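Local coordinates for sensor protein (Pseudomonas syringae pv. tomato, PDB 2R8R), which is probably a membrane histidine kinase of a two-component system that uses ATP to phosphorylate its own histidine, here as its N-terminal KdpD domain, at residues V37-V41 against L57-L62; L89-L93 against R106-I110. The contacts are given in a common frame with arbitrary orientation. Residue numbers count along the deposited sequence, not the author numbering.

Contact 1: V37-V41 against L57-L62; sequences VMAGV and LPQQPL
Two hydrogen bonds join the segments, both made by the Ala39 backbone, as donor and as acceptor: Ala39 N donates to Pro58 O (2.9 Å) and Gln60 N to Ala39 O (2.9 Å). This is the parallel pattern, one residue bonding to both neighbours of Gln59; small, buried Ala39, its CB toward the loop, permits the 4.6 Å approach of the Ala39 and Gln59 CA atoms. It is a single bridge, the end-to-end directions differing by 37°: a loop briefly edges the parallel sheet of a P-loop NTPase-like domain. Water 1 lies 2.8 Å from Gly40 O and 2.9 Å from Gln60 O. Gly40 breaks the strand's course (phi/psi -90/-55). Proline suits position 58, where the pairing needs no N-H, and packs Pro58 CB 3.9 Å from SE of Met38, a selenomethionine. Leu62 (m, t) brings Leu62 CD2 to 3.9 Å from Val41 CB. Leu57 packs on helix 19-32, Met38 and Gln60 on helix 77-83, and edge strand 37-39 bonds to strand 87-90 on its other side.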
loop_
_atom_site.group_PDB
_atom_site.type_symbol
_atom_site.label_atom_id
_atom_site.label_comp_id
_atom_site.label_asym_id
_atom_site.label_seq_id
_atom_site.Cartn_x
_atom_site.Cartn_y
_atom_site.Cartn_z
ATOM N N VAL A 37 -15.904 2.739 9.239
ATOM C CA VAL A 37 -14.694 2.773 8.434
ATOM C C VAL A 37 -14.000 4.127 8.543
ATOM O O VAL A 37 -14.656 5.152 8.557
ATOM C CB VAL A 37 -15.020 2.489 6.939
ATOM C CG1 VAL A 37 -13.726 2.492 6.074
ATOM C CG2 VAL A 37 -15.778 1.175 6.809
HETATM N N MSE A 38 -12.678 4.106 8.639
HETATM C CA MSE A 38 -11.867 5.300 8.661
HETATM C C MSE A 38 -10.640 5.126 7.738
HETATM O O MSE A 38 -9.955 4.101 7.756
HETATM C CB MSE A 38 -11.395 5.580 10.065
HETATM C CG MSE A 38 -10.625 6.870 10.204
HETATM SE SE MSE A 38 -11.780 8.451 10.125
HETATM C CE MSE A 38 -12.365 8.257 11.972
ATOM N N ALA A 39 -10.407 6.120 6.902
ATOM C CA ALA A 39 -9.200 6.202 6.109
ATOM C C ALA A 39 -8.112 6.787 7.000
ATOM O O ALA A 39 -8.251 7.900 7.510
ATOM C CB ALA A 39 -9.440 7.066 4.856
ATOM N N GLY A 40 -7.049 6.006 7.209
ATOM C CA GLY A 40 -5.885 6.444 7.993
ATOM C C GLY A 40 -4.847 7.106 7.116
ATOM O O GLY A 40 -4.434 8.245 7.354
ATOM N N VAL A 41 -4.430 6.387 6.082
ATOM C CA VAL A 41 -3.628 6.964 5.016
ATOM C C VAL A 41 -3.992 6.313 3.694
ATOM O O VAL A 41 -3.952 5.104 3.568
ATOM C CB VAL A 41 -2.078 6.903 5.305
ATOM C CG1 VAL A 41 -1.630 5.537 5.793
ATOM C CG2 VAL A 41 -1.271 7.450 4.083
ATOM N N LEU A 57 -15.718 8.411 2.168
ATOM C CA LEU A 57 -15.331 7.680 3.350
ATOM C C LEU A 57 -14.858 8.659 4.419
ATOM O O LEU A 57 -14.240 9.680 4.091
ATOM C CB LEU A 57 -14.185 6.705 3.026
ATOM C CG LEU A 57 -14.482 5.543 2.078
ATOM C CD1 LEU A 57 -13.180 4.900 1.574
ATOM C CD2 LEU A 57 -15.392 4.525 2.732
ATOM N N PRO A 58 -15.144 8.368 5.705
ATOM C CA PRO A 58 -14.549 9.183 6.741
ATOM C C PRO A 58 -13.018 9.139 6.643
ATOM O O PRO A 58 -12.434 8.091 6.288
ATOM C CB PRO A 58 -15.033 8.510 8.027
ATOM C CG PRO A 58 -16.295 7.802 7.608
ATOM C CD PRO A 58 -15.982 7.292 6.273
ATOM N N GLN A 59 -12.387 10.268 6.974
ATOM C CA GLN A 59 -10.945 10.424 6.813
ATOM C C GLN A 59 -10.315 11.012 8.054
ATOM O O GLN A 59 -10.848 11.970 8.628
ATOM C CB GLN A 59 -10.677 11.312 5.624
ATOM C CG GLN A 59 -11.047 10.660 4.287
ATOM C CD GLN A 59 -11.095 11.680 3.191
ATOM O OE1 GLN A 59 -10.202 12.494 3.075
ATOM N NE2 GLN A 59 -12.128 11.642 2.383
ATOM N N GLN A 60 -9.181 10.430 8.474
ATOM C CA GLN A 60 -8.451 10.933 9.634
ATOM C C GLN A 60 -7.342 11.873 9.181
ATOM O O GLN A 60 -6.430 11.439 8.522
ATOM C CB GLN A 60 -7.877 9.766 10.409
ATOM C CG GLN A 60 -7.156 10.129 11.695
ATOM C CD GLN A 60 -8.097 10.582 12.792
ATOM O OE1 GLN A 60 -9.024 9.854 13.179
ATOM N NE2 GLN A 60 -7.866 11.814 13.309
ATOM N N PRO A 61 -7.409 13.174 9.520
ATOM C CA PRO A 61 -6.313 14.032 9.060
ATOM C C PRO A 61 -4.892 13.467 9.311
ATOM O O PRO A 61 -4.592 12.928 10.365
ATOM C CB PRO A 61 -6.545 15.341 9.818
ATOM C CG PRO A 61 -8.009 15.400 9.949
ATOM C CD PRO A 61 -8.427 13.945 10.236
ATOM N N LEU A 62 -4.033 13.588 8.323
ATOM C CA LEU A 62 -2.639 13.200 8.477
ATOM C C LEU A 62 -1.868 14.165 9.387
ATOM O O LEU A 62 -2.244 15.332 9.576
ATOM C CB LEU A 62 -1.954 13.134 7.101
ATOM C CG LEU A 62 -2.568 12.164 6.087
ATOM C CD1 LEU A 62 -2.029 12.496 4.669
ATOM C CD2 LEU A 62 -2.355 10.655 6.443
HETATM O O HOH W 1 -4.456 9.701 9.724
#

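Contact 2: L89-L93 against R106-I110; sequences LVDEL and RWQDI
Arg106 leaves the first turn of helix 106-115 extended (chi1 and chi2 t) and bends at chi3 (m), which sets Arg106 NH1 2.8 Å from Asp91 O in a hydrogen bond at the guanidinium edge. Its aliphatic part lies against the strand end, Arg106 CD 3.6 Å from Val90 CG1, so one long side chain serves an apolar wall and a backbone carbonyl; Arg106 NH2 forms a salt bridge with Glu74. Water 2 joins Arg106 NH1 (2.8 Å) to Glu92 OE1 (3.0 Å). Beyond Val90 the chain is loop, and Glu92 has an unusual positive phi (phi/psi 70/74). Leu93 (t, p) points its CA-to-CB bond away, yet Leu93 CD1 comes within 3.6 Å of Ile110 CD1 and 3.9 Å of Trp107 CB. Ile110 CD1 also lies 3.6 Å from Val90 CG1, so branched aliphatics fill the space between strand and helix. Water 3 bridges Leu93 O (2.6 Å) and Trp107 N (2.9 Å). Asp91 OD1 hydrogen-bonds Thr123 and Thr20; an acidic pair after a hydrophobic strand, beside a probable Walker A loop, is consistent with a Walker B motif. Strand 87-90, helix 106-115 and strand 119-125 form a beta-alpha-beta unit, with helix 150-154 packed on Leu93 and Trp107.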
loop_
_atom_site.group_PDB
_atom_site.type_symbol
_atom_site.label_atom_id
_atom_site.label_comp_id
_atom_site.label_asym_id
_atom_site.label_seq_id
_atom_site.Cartn_x
_atom_site.Cartn_y
_atom_site.Cartn_z
ATOM N N LEU A 89 -8.187 2.056 6.869
ATOM C CA LEU A 89 -7.541 1.908 5.572
ATOM C C LEU A 89 -6.164 2.554 5.581
ATOM O O LEU A 89 -6.011 3.749 5.932
ATOM C CB LEU A 89 -8.392 2.536 4.466
ATOM C CG LEU A 89 -9.864 2.155 4.522
ATOM C CD1 LEU A 89 -10.543 2.780 3.303
ATOM C CD2 LEU A 89 -10.039 0.645 4.593
ATOM N N VAL A 90 -5.172 1.744 5.229
ATOM C CA VAL A 90 -3.739 2.117 5.325
ATOM C C VAL A 90 -2.978 1.676 4.057
ATOM O O VAL A 90 -2.634 0.498 3.912
ATOM C CB VAL A 90 -3.072 1.486 6.565
ATOM C CG1 VAL A 90 -1.549 1.884 6.655
ATOM C CG2 VAL A 90 -3.841 1.856 7.858
ATOM N N ASP A 91 -2.771 2.616 3.125
ATOM C CA ASP A 91 -1.927 2.380 1.954
ATOM C C ASP A 91 -0.481 2.133 2.353
ATOM O O ASP A 91 -0.015 2.655 3.356
ATOM C CB ASP A 91 -2.023 3.544 0.946
ATOM C CG ASP A 91 -2.922 3.211 -0.238
ATOM O OD1 ASP A 91 -2.784 2.093 -0.801
ATOM O OD2 ASP A 91 -3.747 4.068 -0.620
ATOM N N GLU A 92 0.200 1.284 1.594
ATOM C CA GLU A 92 1.648 1.155 1.659
ATOM C C GLU A 92 2.231 0.524 2.924
ATOM O O GLU A 92 2.854 1.196 3.747
ATOM C CB GLU A 92 2.310 2.489 1.294
ATOM C CG GLU A 92 1.988 2.798 -0.181
ATOM C CD GLU A 92 2.513 4.123 -0.730
ATOM O OE1 GLU A 92 3.357 4.798 -0.058
ATOM O OE2 GLU A 92 2.061 4.464 -1.867
ATOM N N LEU A 93 2.053 -0.796 3.003
ATOM C CA LEU A 93 2.385 -1.622 4.158
ATOM C C LEU A 93 3.898 -1.612 4.503
ATOM O O LEU A 93 4.274 -1.736 5.687
ATOM C CB LEU A 93 1.920 -3.064 3.852
ATOM C CG LEU A 93 2.166 -4.232 4.807
ATOM C CD1 LEU A 93 1.595 -4.000 6.240
ATOM C CD2 LEU A 93 1.600 -5.493 4.185
ATOM N N ARG A 106 5.620 1.624 9.122
ATOM C CA ARG A 106 4.156 1.656 9.116
ATOM C C ARG A 106 3.507 0.306 9.424
ATOM O O ARG A 106 2.448 0.293 9.986
ATOM C CB ARG A 106 3.658 2.196 7.803
ATOM C CG ARG A 106 2.157 2.329 7.694
ATOM C CD ARG A 106 1.812 3.016 6.375
ATOM N NE ARG A 106 2.079 4.447 6.445
ATOM C CZ ARG A 106 1.978 5.278 5.414
ATOM N NH1 ARG A 106 1.616 4.818 4.208
ATOM N NH2 ARG A 106 2.229 6.585 5.590
ATOM N N TRP A 107 4.152 -0.819 9.082
ATOM C CA TRP A 107 3.649 -2.128 9.473
ATOM C C TRP A 107 3.500 -2.258 10.993
ATOM O O TRP A 107 2.549 -2.861 11.441
ATOM C CB TRP A 107 4.427 -3.301 8.857
ATOM C CG TRP A 107 5.853 -3.571 9.319
ATOM C CD1 TRP A 107 6.992 -3.293 8.626
ATOM C CD2 TRP A 107 6.272 -4.240 10.523
ATOM N NE1 TRP A 107 8.095 -3.730 9.326
ATOM C CE2 TRP A 107 7.687 -4.293 10.503
ATOM C CE3 TRP A 107 5.593 -4.789 11.621
ATOM C CZ2 TRP A 107 8.433 -4.868 11.538
ATOM C CZ3 TRP A 107 6.333 -5.358 12.649
ATOM C CH2 TRP A 107 7.734 -5.387 12.600
ATOM N N GLN A 108 4.393 -1.636 11.765
ATOM C CA GLN A 108 4.253 -1.587 13.230
ATOM C C GLN A 108 3.068 -0.765 13.693
ATOM O O GLN A 108 2.432 -1.114 14.672
ATOM C CB GLN A 108 5.505 -1.012 13.882
ATOM C CG GLN A 108 6.712 -1.837 13.719
ATOM C CD GLN A 108 7.950 -1.107 14.196
ATOM O OE1 GLN A 108 8.699 -0.607 13.382
ATOM N NE2 GLN A 108 8.142 -1.005 15.536
ATOM N N ASP A 109 2.807 0.353 13.028
ATOM C CA ASP A 109 1.594 1.122 13.244
ATOM C C ASP A 109 0.350 0.242 13.086
ATOM O O ASP A 109 -0.562 0.261 13.898
ATOM C CB ASP A 109 1.467 2.261 12.223
ATOM C CG ASP A 109 2.527 3.375 12.380
ATOM O OD1 ASP A 109 3.362 3.366 13.337
ATOM O OD2 ASP A 109 2.478 4.282 11.520
ATOM N N ILE A 110 0.335 -0.522 12.000
ATOM C CA ILE A 110 -0.705 -1.475 11.709
ATOM C C ILE A 110 -0.829 -2.558 12.774
ATOM O O ILE A 110 -1.930 -2.881 13.199
ATOM C CB ILE A 110 -0.494 -2.110 10.286
ATOM C CG1 ILE A 110 -0.828 -1.058 9.215
ATOM C CG2 ILE A 110 -1.316 -3.352 10.155
ATOM C CD1 ILE A 110 -0.350 -1.356 7.808
HETATM O O HOH W 2 1.909 6.505 1.982
HETATM O O HOH W 3 6.149 -0.560 6.984
#

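Overall arrangement
Both contacts reach the same parallel sheet through their first segments, since 37-39 and 87-90 are adjacent strands: Gly40 N lies 2.8 Å from Leu89 O and Val41 O 2.8 Å from Asp91 N, both probable hydrogen bonds. Val41 also packs on contact 2, Val41 CG1 being 3.8 Å from Val90 CG1 and 3.6 Å from Arg106 CZ. Contact 1, its centre about 15 Å from the centre of the chain, is partly buried and relies on backbone pairing at the sheet's edge, where exposed Pro58 and Gln59 are tolerated. Contact 2, its centre about 8 Å from the chain's, is buried; there aliphatic packing is combined with a buried arginine that bonds to a backbone carbonyl. The centres of the two contacts are about 13 Å apart.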